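Local coordinates for protein eukaryotic Translation Initiation 4E (Schistosoma mansoni, PDB 3HXI) that binds the 7-methylguanosine cap of mRNA and, as a translation initiation factor, probably helps bring capped messages to the ribosome, at residues Glu116-Val125 against Ser136-Thr147. Numbering follows the deposited sequence.
With GTG (7-methyl-guanosine-5'-triphosphate-5'-guanosine), chain C.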
loop_
_atom_site.group_PDB
_atom_site.type_symbol
_atom_site.label_atom_id
_atom_site.label_comp_id
_atom_site.label_asym_id
_atom_site.label_seq_id
_atom_site.Cartn_x
_atom_site.Cartn_y
_atom_site.Cartn_z
ATOM N N GLU A 116 -1.649 -16.916 5.524
ATOM C CA GLU A 116 -0.916 -16.204 6.556
ATOM C C GLU A 116 -0.320 -14.877 6.076
ATOM O O GLU A 116 -0.307 -13.895 6.820
ATOM C CB GLU A 116 0.185 -17.093 7.128
ATOM C CG GLU A 116 0.977 -16.444 8.250
ATOM C CD GLU A 116 0.264 -16.490 9.608
ATOM O OE1 GLU A 116 -0.768 -17.181 9.757
ATOM O OE2 GLU A 116 0.762 -15.826 10.541
ATOM N N GLU A 117 0.174 -14.843 4.841
ATOM C CA GLU A 117 0.677 -13.579 4.282
ATOM C C GLU A 117 -0.434 -12.550 4.138
ATOM O O GLU A 117 -0.243 -11.373 4.446
ATOM C CB GLU A 117 1.358 -13.807 2.945
ATOM C CG GLU A 117 2.691 -14.532 3.051
ATOM C CD GLU A 117 3.159 -15.057 1.720
ATOM O OE1 GLU A 117 2.690 -16.146 1.323
ATOM O OE2 GLU A 117 3.988 -14.379 1.061
ATOM N N ASP A 118 -1.600 -12.990 3.664
ATOM C CA ASP A 118 -2.744 -12.092 3.519
ATOM C C ASP A 118 -3.162 -11.505 4.860
ATOM O O ASP A 118 -3.562 -10.327 4.951
ATOM C CB ASP A 118 -3.909 -12.827 2.862
ATOM C CG ASP A 118 -5.121 -11.946 2.673
ATOM O OD1 ASP A 118 -5.168 -11.187 1.691
ATOM O OD2 ASP A 118 -6.028 -12.019 3.520
ATOM N N ARG A 119 -3.090 -12.339 5.900
ATOM C CA ARG A 119 -3.420 -11.909 7.263
ATOM C C ARG A 119 -2.519 -10.771 7.760
ATOM O O ARG A 119 -2.940 -9.972 8.587
ATOM C CB ARG A 119 -3.386 -13.099 8.233
ATOM C CG ARG A 119 -4.469 -14.152 7.941
ATOM C CD ARG A 119 -4.602 -15.196 9.068
ATOM N NE ARG A 119 -3.552 -16.215 9.013
ATOM C CZ ARG A 119 -3.747 -17.455 8.562
ATOM N NH1 ARG A 119 -2.753 -18.324 8.533
ATOM N NH2 ARG A 119 -4.940 -17.828 8.134
ATOM N N GLN A 120 -1.287 -10.712 7.256
ATOM C CA GLN A 120 -0.337 -9.682 7.690
ATOM C C GLN A 120 -0.684 -8.333 7.086
ATOM O O GLN A 120 -0.305 -7.286 7.627
ATOM C CB GLN A 120 1.103 -10.046 7.287
ATOM C CG GLN A 120 1.831 -10.977 8.220
ATOM C CD GLN A 120 1.923 -10.410 9.626
ATOM O OE1 GLN A 120 2.535 -9.350 9.860
ATOM N NE2 GLN A 120 1.294 -11.094 10.558
ATOM N N ILE A 121 -1.401 -8.353 5.963
ATOM C CA ILE A 121 -1.578 -7.131 5.162
ATOM C C ILE A 121 -2.546 -6.153 5.817
ATOM O O ILE A 121 -3.688 -6.516 6.154
ATOM C CB ILE A 121 -2.036 -7.441 3.694
ATOM C CG1 ILE A 121 -1.003 -8.310 2.950
ATOM C CG2 ILE A 121 -2.365 -6.127 2.926
ATOM C CD1 ILE A 121 0.387 -7.692 2.735
ATOM N N CYS A 122 -2.091 -4.914 5.974
ATOM C CA CYS A 122 -2.961 -3.833 6.421
ATOM C C CYS A 122 -3.358 -2.924 5.270
ATOM O O CYS A 122 -4.539 -2.661 5.061
ATOM C CB CYS A 122 -2.274 -3.008 7.503
ATOM S SG CYS A 122 -1.967 -3.961 9.003
ATOM N N GLY A 123 -2.374 -2.441 4.517
ATOM C CA GLY A 123 -2.676 -1.518 3.423
ATOM C C GLY A 123 -1.460 -1.064 2.637
ATOM O O GLY A 123 -0.339 -1.514 2.907
ATOM N N ALA A 124 -1.692 -0.184 1.669
ATOM C CA ALA A 124 -0.645 0.348 0.794
ATOM C C ALA A 124 -0.720 1.883 0.751
ATOM O O ALA A 124 -1.790 2.475 0.968
ATOM C CB ALA A 124 -0.770 -0.234 -0.609
ATOM N N VAL A 125 0.413 2.512 0.474
ATOM C CA VAL A 125 0.527 3.978 0.505
ATOM C C VAL A 125 1.395 4.441 -0.665
ATOM O O VAL A 125 2.475 3.897 -0.880
ATOM C CB VAL A 125 1.193 4.470 1.812
ATOM C CG1 VAL A 125 1.123 6.017 1.933
ATOM C CG2 VAL A 125 0.567 3.814 3.049
ATOM N N SER A 136 4.652 2.111 -0.129
ATOM C CA SER A 136 4.818 1.348 1.106
ATOM C C SER A 136 3.703 0.324 1.185
ATOM O O SER A 136 2.607 0.568 0.699
ATOM C CB SER A 136 4.698 2.275 2.316
ATOM O OG SER A 136 5.836 3.096 2.457
ATOM N N VAL A 137 3.982 -0.805 1.827
ATOM C CA VAL A 137 2.937 -1.731 2.227
ATOM C C VAL A 137 3.070 -1.908 3.731
ATOM O O VAL A 137 4.128 -2.294 4.224
ATOM C CB VAL A 137 3.072 -3.090 1.548
ATOM C CG1 VAL A 137 2.118 -4.113 2.196
ATOM C CG2 VAL A 137 2.830 -2.967 0.057
ATOM N N TRP A 138 1.981 -1.639 4.439
ATOM C CA TRP A 138 1.935 -1.719 5.893
ATOM C C TRP A 138 1.452 -3.104 6.305
ATOM O O TRP A 138 0.458 -3.604 5.753
ATOM C CB TRP A 138 0.938 -0.674 6.386
ATOM C CG TRP A 138 1.444 0.751 6.348
ATOM C CD1 TRP A 138 2.323 1.317 5.450
ATOM C CD2 TRP A 138 1.071 1.790 7.252
ATOM N NE1 TRP A 138 2.505 2.655 5.751
ATOM C CE2 TRP A 138 1.758 2.962 6.860
ATOM C CE3 TRP A 138 0.204 1.845 8.360
ATOM C CZ2 TRP A 138 1.626 4.177 7.553
ATOM C CZ3 TRP A 138 0.077 3.040 9.046
ATOM C CH2 TRP A 138 0.771 4.204 8.626
ATOM N N LEU A 139 2.167 -3.692 7.267
ATOM C CA LEU A 139 1.969 -5.054 7.758
ATOM C C LEU A 139 1.618 -4.994 9.235
ATOM O O LEU A 139 2.017 -4.061 9.931
ATOM C CB LEU A 139 3.263 -5.864 7.597
ATOM C CG LEU A 139 3.771 -6.146 6.177
ATOM C CD1 LEU A 139 4.793 -7.286 6.192
ATOM C CD2 LEU A 139 2.617 -6.543 5.264
ATOM N N THR A 140 0.898 -5.994 9.727
ATOM C CA THR A 140 0.365 -5.916 11.094
ATOM C C THR A 140 1.375 -6.213 12.218
ATOM O O THR A 140 1.158 -5.802 13.367
ATOM C CB THR A 140 -0.886 -6.799 11.253
ATOM O OG1 THR A 140 -1.565 -6.454 12.466
ATOM C CG2 THR A 140 -0.505 -8.264 11.272
ATOM N N SER A 141 2.434 -6.953 11.896
ATOM C CA SER A 141 3.503 -7.237 12.858
ATOM C C SER A 141 4.846 -6.698 12.371
ATOM O O SER A 141 4.964 -6.276 11.220
ATOM C CB SER A 141 3.611 -8.740 13.107
ATOM O OG SER A 141 4.357 -9.345 12.066
ATOM N N ASP A 142 5.853 -6.720 13.246
ATOM C CA ASP A 142 7.219 -6.325 12.856
ATOM C C ASP A 142 8.213 -7.447 13.100
ATOM O O ASP A 142 9.414 -7.270 12.923
ATOM C CB ASP A 142 7.660 -5.043 13.587
ATOM C CG ASP A 142 7.753 -5.222 15.112
ATOM O OD1 ASP A 142 7.604 -4.222 15.838
ATOM O OD2 ASP A 142 7.949 -6.363 15.578
ATOM N N ASN A 143 7.706 -8.616 13.473
ATOM C CA ASN A 143 8.566 -9.693 13.962
ATOM C C ASN A 143 8.184 -11.097 13.497
ATOM O O ASN A 143 8.785 -12.077 13.936
ATOM C CB ASN A 143 8.684 -9.615 15.494
ATOM C CG ASN A 143 7.371 -9.901 16.216
ATOM O OD1 ASN A 143 6.322 -10.195 15.599
ATOM N ND2 ASN A 143 7.426 -9.843 17.548
ATOM N N GLU A 144 7.188 -11.198 12.613
ATOM C CA GLU A 144 6.948 -12.449 11.865
ATOM C C GLU A 144 7.890 -12.545 10.655
ATOM O O GLU A 144 7.456 -12.427 9.496
ATOM C CB GLU A 144 5.484 -12.556 11.426
ATOM C CG GLU A 144 4.486 -12.614 12.580
ATOM C CD GLU A 144 4.435 -13.980 13.243
ATOM O OE1 GLU A 144 4.708 -14.998 12.567
ATOM O OE2 GLU A 144 4.125 -14.028 14.453
ATOM N N GLU A 145 9.178 -12.766 10.939
ATOM C CA GLU A 145 10.251 -12.653 9.934
ATOM C C GLU A 145 9.960 -13.371 8.622
ATOM O O GLU A 145 10.058 -12.789 7.539
ATOM C CB GLU A 145 11.581 -13.174 10.499
ATOM C CG GLU A 145 12.789 -13.010 9.523
ATOM C CD GLU A 145 14.113 -13.407 10.145
ATOM O OE1 GLU A 145 14.413 -12.910 11.251
ATOM O OE2 GLU A 145 14.850 -14.207 9.530
ATOM N N GLU A 146 9.620 -14.644 8.732
ATOM C CA GLU A 146 9.466 -15.486 7.571
ATOM C C GLU A 146 8.340 -14.980 6.650
ATOM O O GLU A 146 8.536 -14.875 5.443
ATOM C CB GLU A 146 9.237 -16.924 8.026
ATOM C CG GLU A 146 9.000 -17.896 6.911
ATOM C CD GLU A 146 9.014 -19.321 7.419
ATOM O OE1 GLU A 146 8.668 -19.534 8.601
ATOM O OE2 GLU A 146 9.380 -20.213 6.639
ATOM N N THR A 147 7.192 -14.636 7.231
ATOM C CA THR A 147 6.032 -14.123 6.473
ATOM C C THR A 147 6.320 -12.729 5.900
ATOM O O THR A 147 6.041 -12.451 4.722
ATOM C CB THR A 147 4.788 -14.051 7.382
ATOM O OG1 THR A 147 4.574 -15.339 7.975
ATOM C CG2 THR A 147 3.537 -13.650 6.599
HETATM P PA GTG C . 5.640 11.272 5.872
HETATM O O1A GTG C . 4.716 12.081 5.003
HETATM O O2A GTG C . 5.636 9.759 5.849
HETATM O O3A GTG C . 7.172 11.732 5.734
HETATM P PB GTG C . 7.857 12.675 4.652
HETATM O O1B GTG C . 7.565 12.204 3.248
HETATM O O2B GTG C . 9.305 12.820 5.109
HETATM O O3B GTG C . 7.128 14.071 4.974
HETATM N N9A GTG C . 2.591 10.990 10.270
HETATM C C8A GTG C . 2.770 10.132 9.259
HETATM N N7A GTG C . 2.034 9.024 9.496
HETATM C C7X GTG C . 1.985 7.858 8.579
HETATM C C5A GTG C . 1.402 9.204 10.658
HETATM C C6A GTG C . 0.522 8.382 11.372
HETATM O O6A GTG C . 0.170 7.248 10.971
HETATM N N1A GTG C . 0.051 8.841 12.558
HETATM C C2A GTG C . 0.416 10.082 13.012
HETATM N N2A GTG C . -0.042 10.563 14.181
HETATM N N3A GTG C . 1.263 10.872 12.315
HETATM C C4A GTG C . 1.750 10.442 11.138
HETATM O O5D GTG C . 5.302 11.677 7.365
HETATM C C5D GTG C . 5.389 13.046 7.745
HETATM C C4D GTG C . 4.899 13.200 9.168
HETATM O O4D GTG C . 3.507 12.919 9.198
HETATM C C3D GTG C . 5.529 12.229 10.146
HETATM O O3D GTG C . 6.804 12.689 10.587
HETATM C C2D GTG C . 4.495 12.199 11.246
HETATM O O2D GTG C . 4.655 13.345 12.095
HETATM C C1D GTG C . 3.195 12.331 10.461
HETATM P PG GTG C . 7.210 15.431 4.123
HETATM O O1G GTG C . 7.638 15.218 2.706
HETATM O O2G GTG C . 7.917 16.475 4.971
HETATM O O5E GTG C . 5.651 15.820 4.123
HETATM C C5E GTG C . 4.729 15.090 3.316
HETATM C C4E GTG C . 3.352 15.712 3.418
HETATM O O4E GTG C . 2.894 15.598 4.768
HETATM C C3E GTG C . 3.346 17.197 3.105
HETATM O O3E GTG C . 2.037 17.514 2.605
HETATM C C2E GTG C . 3.509 17.870 4.460
HETATM O O2E GTG C . 2.965 19.200 4.496
HETATM C C1E GTG C . 2.712 16.911 5.333
HETATM N N9B GTG C . 3.091 16.808 6.756
HETATM C C8B GTG C . 4.447 16.368 6.987
HETATM N N7B GTG C . 4.478 16.322 8.445
HETATM C C5B GTG C . 3.240 16.666 8.913
HETATM C C6B GTG C . 2.669 16.787 10.266
HETATM O O6B GTG C . 3.418 16.530 11.246
HETATM N N1B GTG C . 1.370 17.186 10.381
HETATM C C2B GTG C . 0.589 17.457 9.279
HETATM N N2B GTG C . -0.705 17.843 9.411
HETATM N N3B GTG C . 1.054 17.360 8.010
HETATM C C4B GTG C . 2.327 16.969 7.797
HETATM O O HOH W 1 3.243 -14.981 10.195
#
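The side-chain amide of Gln120, at the junction of helix 115-120 and strand 121-127, meets Thr140 and Ser141 in the loop after strand 134-139. A turn about the CB-CG bond (chi2 -59°) brings the amide to Ser141, and OE1 takes two bonds from it, arriving from opposite faces of the amide plane: one from the backbone N at 3.1 Å, the other from OG at 2.9 Å, which stands above the plane. The methyl CG2 of Thr140 sits over the face opposite to Ser141 OG, 3.4 Å from Gln120 NE2, while Thr140 OG1 turns to the carbonyl of Lys79. Gln120 O also receives Thr140 N at 2.7 Å, in the carbonyl plane.

Where the two helices meet, Thr147, in the first turn of helix 145-159, lays its CG2 methyl against Gln120 CG and Glu117 CA. Its other branch, OG1, donates to a water that in turn donates to Glu116 OE2 and Glu144 OE1, 4.5 Å apart. Glu116 OE1 is salt-bridged to Arg119.

Along the antiparallel hairpin, a classic beta bulge sets Cys122 and Gly123 opposite Trp138, whose carbonyl takes a good bond from Cys122 N and a weak one from Gly123 N. Ile121 CD1 meets Leu139 CD2 at 3.6 Å on the face covered by helices 96-108 and 145-159. On the other face, Val125 CG2 touches the indole of Trp138 obliquely, 3.5 Å from NE1. The far edge of that indole meets the cap's N7-methyl carbon C7X, nearly in plane, with CZ2 3.8 Å away.

The chemistry thus divides: paired bonds and a shared water hold the turn to the helix, water and Arg119 together probably easing glutamate repulsion, whereas strand pairing and apolar contact, with Trp75 and Phe67 packed against the indole, help set it beside the N7-methyl group, consistent with a part in recognising the methylated base.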